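Local coordinates for fluoride-specific ion channel FluC (Bordetella pertussis, PDB 5NKQ), which forms a membrane channel highly specific for fluoride, letting the ion leave the cell and so lowering its toxicity, while excluding chloride, at residues Ile12-Gly15 against Ala16-Ala20; Ala20-Arg23 against Trp24-Leu28; Glu62-Ala65 against Trp66-Leu69. All coordinates share one frame; numbering follows the deposited sequence.

Contact 1: residues Ile12-Gly15 against Ala16-Ala20; sequences IGIG and ATLGA
T17 bends its hydroxyl back along the helix onto the carbonyl of G13, one turn earlier. The first torsion (chi1 -67°) sets OG1 on the far side from its own carbonyl carbon, which brings it to 2.8 Å from G13 O as donor. The same oxygen takes the backbone N of T17 at 2.9 Å, and the two donors reach it from opposite faces of the carbonyl plane, each tilted about 30° from that plane. Two bonds therefore grip G13 O, and the one from OG1 holds the side-chain rotation of the threonine. A16 meets the preceding turn through its methyl, CB standing 3.2 Å from I12 O, beside the bond from A16 N to that oxygen (2.7 Å). G13, A16 and A20 belong to the small-residue face of helix 6-30, a transmembrane helix of the dual-topology Fluc dimer, and this face packs on its counterpart: A16 lies on A20 of the second subunit, T17 on T17 of the second subunit, and weak hydrogen bonds link the T17 hydroxyls and G13 carbonyls across the interface. I14 and L18 form an exposed pair one turn apart. L18 brings CG to within 3.3 Å of I14 O, while the branches make a loose apolar contact, I14 CG2 to L18 CD1 at 4.4 Å. The I12 side chain starts off away from the following turn and packs on L69 and T73 of helix 65-79 and on W24 of the second subunit.

Contact 2: residues Ala20-Arg23 against Trp24-Leu28; sequences AWLR and WVLGL
A20, W21, L22 and R23 each offer a carbonyl to the turn that follows, and all four are taken by backbone amides. W24 N reaches A20 O at 2.9 Å and V25 N reaches W21 O at 3.0 Å; L26 N meets L22 O at 2.9 Å with the straightest N-H of the four, 166°, and G27 N closes on R23 O. Carbon also gathers at these oxygens: V25 CG2 lies 3.3 Å from W21 O, and L26 CG, anti to its carbonyl carbon (chi1 -76°), hangs at the same distance from L22 O. That torsion also lets L26 meet the leucine one turn back, the two side chains crossing at a slant with L22 CG 4.0 Å from L26 CD1. The polar ends of W21 and R23 find their partners outside the two segments. R23 extends to CD and then bends at chi3 (46°), carrying its guanidinium back beside its own helix; NE bonds to the carbonyl of G78, and NH2 to that of T73 of the second subunit. W21 NE1 donates to the F9 carbonyl of the second subunit, and both W21 and W24 meet the F9 ring of that subunit edge-to-face. A guanidinium tying helix 6-30 to backbone carbonyls of both subunits, with the R23 side chain about 5 Å from the bound sodium ion, belongs to the central dimer interface of the dual-topology Fluc channel.

Contact 3: residues Glu62-Ala65 against Trp66-Leu69; sequences EWPA and WIRL
W63 CG (chi1 -80°) and I67 CG1 (chi1 -70°) each stand opposite their own carbonyl carbon, which brings the isoleucine branch to the indole, the two crossing at about a right angle. I67 CD1 sits over one face of that indole, 4.2 Å from the centroid of the five-membered ring in a CH-pi contact, while CG2 touches W63 CE3 at 3.8 Å. The W66 indole lies alongside P64, pointing the same way, with NE1 3.3 Å from P64 CG; within 66-69, I67 CG1 stands 3.8 Å above the centre of the W66 ring, so I67 touches both indoles. The first torsion of R68 (chi1 63°) turns its extended chain back along the segment, and one guanidinium face lies over A65, CB being 3.6 Å from NH2. P64 O accepts a weak bond from I67 N and a shorter one from a water at 2.8 Å, which in turn weakly joins R68 N and NH1. L69 N bonds to A65 O at 3.1 Å. Outside the two segments, R68 NH2 pairs with an acidic side chain of another protein's chain. The loop after helix 37-59 thus runs into helix 65-79, where W66 and L69 lean on N8 of helix 6-30 and L69 also on I12.

Overall arrangement
Contacts 1 and 2 are successive parts of helix 6-30, sharing A20, with centres about 12 Å apart; both touch the second subunit. Contact 3 lies at the start of helix 65-79, its centre about 15 Å from that of contact 1, and joins it where I12 CG1 packs 3.5 Å from L69 O. Contacts 2 and 3 have centres about 25 Å apart and do not touch, their nearest atoms being about 11 Å apart, but L69 packs on W24 of the second subunit. The central sodium ion, bound by G77 and T80, lies about 8 Å from the A16 side chain and about 5 Å from that of R23. R23 is also about 6 Å, side chain to side chain, from the fluoride-binding N43.

Contact 1: residues Ile12-Gly15 against Ala16-Ala20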
# COMPACT_ATOMS: atom_id res chain seq x y z
N ILE A 12 15.43 -0.13 -9.48
CA ILE A 12 14.21 0.17 -8.73
C ILE A 12 13.43 1.29 -9.41
O ILE A 12 12.20 1.22 -9.53
CB ILE A 12 14.56 0.52 -7.27
CG1 ILE A 12 15.08 -0.72 -6.55
CG2 ILE A 12 13.35 1.09 -6.55
CD1 ILE A 12 15.55 -0.45 -5.15
N GLY A 13 14.13 2.33 -9.87
CA GLY A 13 13.45 3.44 -10.52
C GLY A 13 12.74 3.02 -11.79
O GLY A 13 11.60 3.44 -12.04
N ILE A 14 13.39 2.20 -12.62
CA ILE A 14 12.75 1.72 -13.84
C ILE A 14 11.55 0.85 -13.50
O ILE A 14 10.48 0.98 -14.11
CB ILE A 14 13.77 0.96 -14.71
CG1 ILE A 14 14.86 1.92 -15.21
CG2 ILE A 14 13.07 0.29 -15.89
CD1 ILE A 14 15.91 1.25 -16.06
N GLY A 15 11.70 -0.04 -12.52
CA GLY A 15 10.57 -0.87 -12.11
C GLY A 15 9.43 -0.05 -11.54
O GLY A 15 8.27 -0.22 -11.92
N ALA A 16 9.75 0.87 -10.62
CA ALA A 16 8.72 1.69 -10.00
C ALA A 16 8.01 2.57 -11.01
O ALA A 16 6.81 2.84 -10.87
CB ALA A 16 9.33 2.55 -8.89
N THR A 17 8.72 3.03 -12.04
CA THR A 17 8.09 3.84 -13.08
C THR A 17 7.07 3.03 -13.87
O THR A 17 5.95 3.50 -14.12
CB THR A 17 9.16 4.42 -14.00
OG1 THR A 17 9.97 5.36 -13.28
CG2 THR A 17 8.52 5.13 -15.18
N LEU A 18 7.44 1.81 -14.26
CA LEU A 18 6.50 0.95 -14.98
C LEU A 18 5.32 0.55 -14.10
O LEU A 18 4.18 0.49 -14.58
CB LEU A 18 7.23 -0.29 -15.51
CG LEU A 18 8.38 -0.04 -16.49
CD1 LEU A 18 9.08 -1.35 -16.83
CD2 LEU A 18 7.87 0.64 -17.74
N GLY A 19 5.58 0.27 -12.83
CA GLY A 19 4.50 -0.11 -11.93
C GLY A 19 3.53 1.03 -11.67
O GLY A 19 2.32 0.82 -11.60
N ALA A 20 4.05 2.26 -11.53
CA ALA A 20 3.18 3.41 -11.33
C ALA A 20 2.41 3.75 -12.60
O ALA A 20 1.26 4.21 -12.52
CB ALA A 20 4.00 4.61 -10.87

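Contact 2: residues Ala20-Arg23 against Trp24-Leu28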
# COMPACT_ATOMS: atom_id res chain seq x y z
N ALA A 20 4.05 2.26 -11.53
CA ALA A 20 3.18 3.41 -11.33
C ALA A 20 2.41 3.75 -12.60
O ALA A 20 1.26 4.21 -12.52
CB ALA A 20 4.00 4.61 -10.87
N TRP A 21 3.01 3.55 -13.77
CA TRP A 21 2.29 3.76 -15.02
C TRP A 21 1.13 2.78 -15.15
O TRP A 21 0.04 3.15 -15.61
CB TRP A 21 3.24 3.61 -16.21
CG TRP A 21 4.16 4.78 -16.41
CD1 TRP A 21 4.12 5.98 -15.76
CD2 TRP A 21 5.26 4.86 -17.32
NE1 TRP A 21 5.13 6.80 -16.21
CE2 TRP A 21 5.84 6.13 -17.17
CE3 TRP A 21 5.81 3.97 -18.25
CZ2 TRP A 21 6.94 6.55 -17.92
CZ3 TRP A 21 6.91 4.38 -18.99
CH2 TRP A 21 7.46 5.66 -18.82
N LEU A 22 1.34 1.52 -14.74
CA LEU A 22 0.28 0.53 -14.83
C LEU A 22 -0.86 0.84 -13.86
O LEU A 22 -2.03 0.73 -14.23
CB LEU A 22 0.85 -0.87 -14.57
CG LEU A 22 -0.16 -2.02 -14.58
CD1 LEU A 22 -0.93 -2.03 -15.90
CD2 LEU A 22 0.54 -3.34 -14.35
N ARG A 23 -0.53 1.21 -12.63
CA ARG A 23 -1.56 1.59 -11.67
C ARG A 23 -2.34 2.81 -12.15
O ARG A 23 -3.56 2.88 -11.99
CB ARG A 23 -0.94 1.84 -10.30
CG ARG A 23 -1.85 2.59 -9.33
CD ARG A 23 -1.25 2.64 -7.94
NE ARG A 23 0.16 3.02 -7.95
CZ ARG A 23 0.60 4.28 -7.89
NH1 ARG A 23 -0.27 5.28 -7.80
NH2 ARG A 23 1.90 4.53 -7.91
N TRP A 24 -1.64 3.78 -12.74
CA TRP A 24 -2.30 4.97 -13.25
C TRP A 24 -3.28 4.62 -14.37
O TRP A 24 -4.40 5.13 -14.40
CB TRP A 24 -1.26 5.98 -13.73
CG TRP A 24 -1.82 7.21 -14.35
CD1 TRP A 24 -2.75 8.06 -13.80
CD2 TRP A 24 -1.49 7.76 -15.63
NE1 TRP A 24 -3.01 9.09 -14.67
CE2 TRP A 24 -2.25 8.93 -15.80
CE3 TRP A 24 -0.61 7.38 -16.65
CZ2 TRP A 24 -2.17 9.72 -16.94
CZ3 TRP A 24 -0.54 8.16 -17.79
CH2 TRP A 24 -1.31 9.32 -17.93
N VAL A 25 -2.87 3.75 -15.29
CA VAL A 25 -3.75 3.36 -16.39
C VAL A 25 -4.92 2.54 -15.86
O VAL A 25 -6.07 2.74 -16.27
CB VAL A 25 -2.96 2.59 -17.46
CG1 VAL A 25 -3.90 1.96 -18.47
CG2 VAL A 25 -1.97 3.51 -18.15
N LEU A 26 -4.66 1.61 -14.94
CA LEU A 26 -5.73 0.81 -14.36
C LEU A 26 -6.77 1.69 -13.67
O LEU A 26 -7.97 1.42 -13.74
CB LEU A 26 -5.16 -0.21 -13.37
CG LEU A 26 -4.48 -1.44 -13.97
CD1 LEU A 26 -3.76 -2.23 -12.89
CD2 LEU A 26 -5.49 -2.32 -14.69
N GLY A 27 -6.32 2.76 -13.01
CA GLY A 27 -7.26 3.67 -12.37
C GLY A 27 -8.10 4.43 -13.38
O GLY A 27 -9.30 4.61 -13.18
N LEU A 28 -7.48 4.88 -14.47
CA LEU A 28 -8.23 5.61 -15.49
C LEU A 28 -9.27 4.73 -16.17
O LEU A 28 -10.30 5.24 -16.63
CB LEU A 28 -7.27 6.20 -16.52
CG LEU A 28 -6.27 7.24 -16.01
CD1 LEU A 28 -5.34 7.69 -17.12
CD2 LEU A 28 -6.99 8.43 -15.39

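Contact 3: residues Glu62-Ala65 against Trp66-Leu69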
# COMPACT_ATOMS: atom_id res chain seq x y z
N GLU A 62 20.28 -18.17 -7.20
CA GLU A 62 21.37 -17.67 -8.01
C GLU A 62 21.04 -16.36 -8.71
O GLU A 62 21.94 -15.74 -9.29
CB GLU A 62 21.78 -18.72 -9.05
CG GLU A 62 20.83 -18.84 -10.24
CD GLU A 62 19.53 -19.56 -9.89
OE1 GLU A 62 19.42 -20.09 -8.76
OE2 GLU A 62 18.63 -19.61 -10.75
N TRP A 63 19.78 -15.93 -8.68
CA TRP A 63 19.41 -14.67 -9.31
C TRP A 63 20.11 -13.51 -8.62
O TRP A 63 20.12 -13.45 -7.38
CB TRP A 63 17.89 -14.48 -9.26
CG TRP A 63 17.13 -15.24 -10.31
CD1 TRP A 63 17.65 -16.05 -11.27
CD2 TRP A 63 15.71 -15.25 -10.49
NE1 TRP A 63 16.64 -16.57 -12.05
CE2 TRP A 63 15.44 -16.09 -11.59
CE3 TRP A 63 14.64 -14.63 -9.84
CZ2 TRP A 63 14.15 -16.33 -12.04
CZ3 TRP A 63 13.36 -14.87 -10.29
CH2 TRP A 63 13.12 -15.72 -11.38
N PRO A 64 20.70 -12.58 -9.37
CA PRO A 64 21.29 -11.40 -8.73
C PRO A 64 20.23 -10.53 -8.08
O PRO A 64 19.03 -10.66 -8.34
CB PRO A 64 21.97 -10.66 -9.90
CG PRO A 64 21.28 -11.18 -11.12
CD PRO A 64 20.91 -12.59 -10.82
N ALA A 65 20.69 -9.64 -7.20
CA ALA A 65 19.76 -8.85 -6.38
C ALA A 65 18.93 -7.89 -7.22
O ALA A 65 17.80 -7.56 -6.83
CB ALA A 65 20.53 -8.09 -5.31
N TRP A 66 19.45 -7.43 -8.36
CA TRP A 66 18.73 -6.42 -9.13
C TRP A 66 17.43 -6.94 -9.72
O TRP A 66 16.57 -6.14 -10.09
CB TRP A 66 19.63 -5.86 -10.24
CG TRP A 66 19.87 -6.80 -11.39
CD1 TRP A 66 20.93 -7.65 -11.54
CD2 TRP A 66 19.05 -6.97 -12.55
NE1 TRP A 66 20.82 -8.34 -12.72
CE2 TRP A 66 19.67 -7.94 -13.36
CE3 TRP A 66 17.85 -6.40 -12.98
CZ2 TRP A 66 19.13 -8.36 -14.57
CZ3 TRP A 66 17.32 -6.81 -14.19
CH2 TRP A 66 17.96 -7.78 -14.97
N ILE A 67 17.27 -8.26 -9.82
CA ILE A 67 16.02 -8.81 -10.34
C ILE A 67 14.88 -8.58 -9.35
O ILE A 67 13.83 -8.05 -9.71
CB ILE A 67 16.19 -10.30 -10.68
CG1 ILE A 67 17.09 -10.47 -11.90
CG2 ILE A 67 14.83 -10.96 -10.91
CD1 ILE A 67 17.24 -11.91 -12.35
N ARG A 68 15.08 -8.98 -8.09
CA ARG A 68 14.03 -8.80 -7.10
C ARG A 68 13.82 -7.33 -6.76
O ARG A 68 12.71 -6.93 -6.40
CB ARG A 68 14.34 -9.60 -5.83
CG ARG A 68 15.61 -9.19 -5.10
CD ARG A 68 15.75 -9.95 -3.80
NE ARG A 68 17.00 -9.66 -3.11
CZ ARG A 68 18.11 -10.37 -3.25
NH1 ARG A 68 18.13 -11.42 -4.06
NH2 ARG A 68 19.21 -10.03 -2.59
N LEU A 69 14.86 -6.51 -6.87
CA LEU A 69 14.71 -5.08 -6.60
C LEU A 69 13.90 -4.40 -7.69
O LEU A 69 13.09 -3.51 -7.41
CB LEU A 69 16.08 -4.43 -6.44
CG LEU A 69 16.86 -4.83 -5.18
CD1 LEU A 69 18.25 -4.22 -5.20
CD2 LEU A 69 16.10 -4.41 -3.93
O HOH W 1 16.92 -11.66 -6.81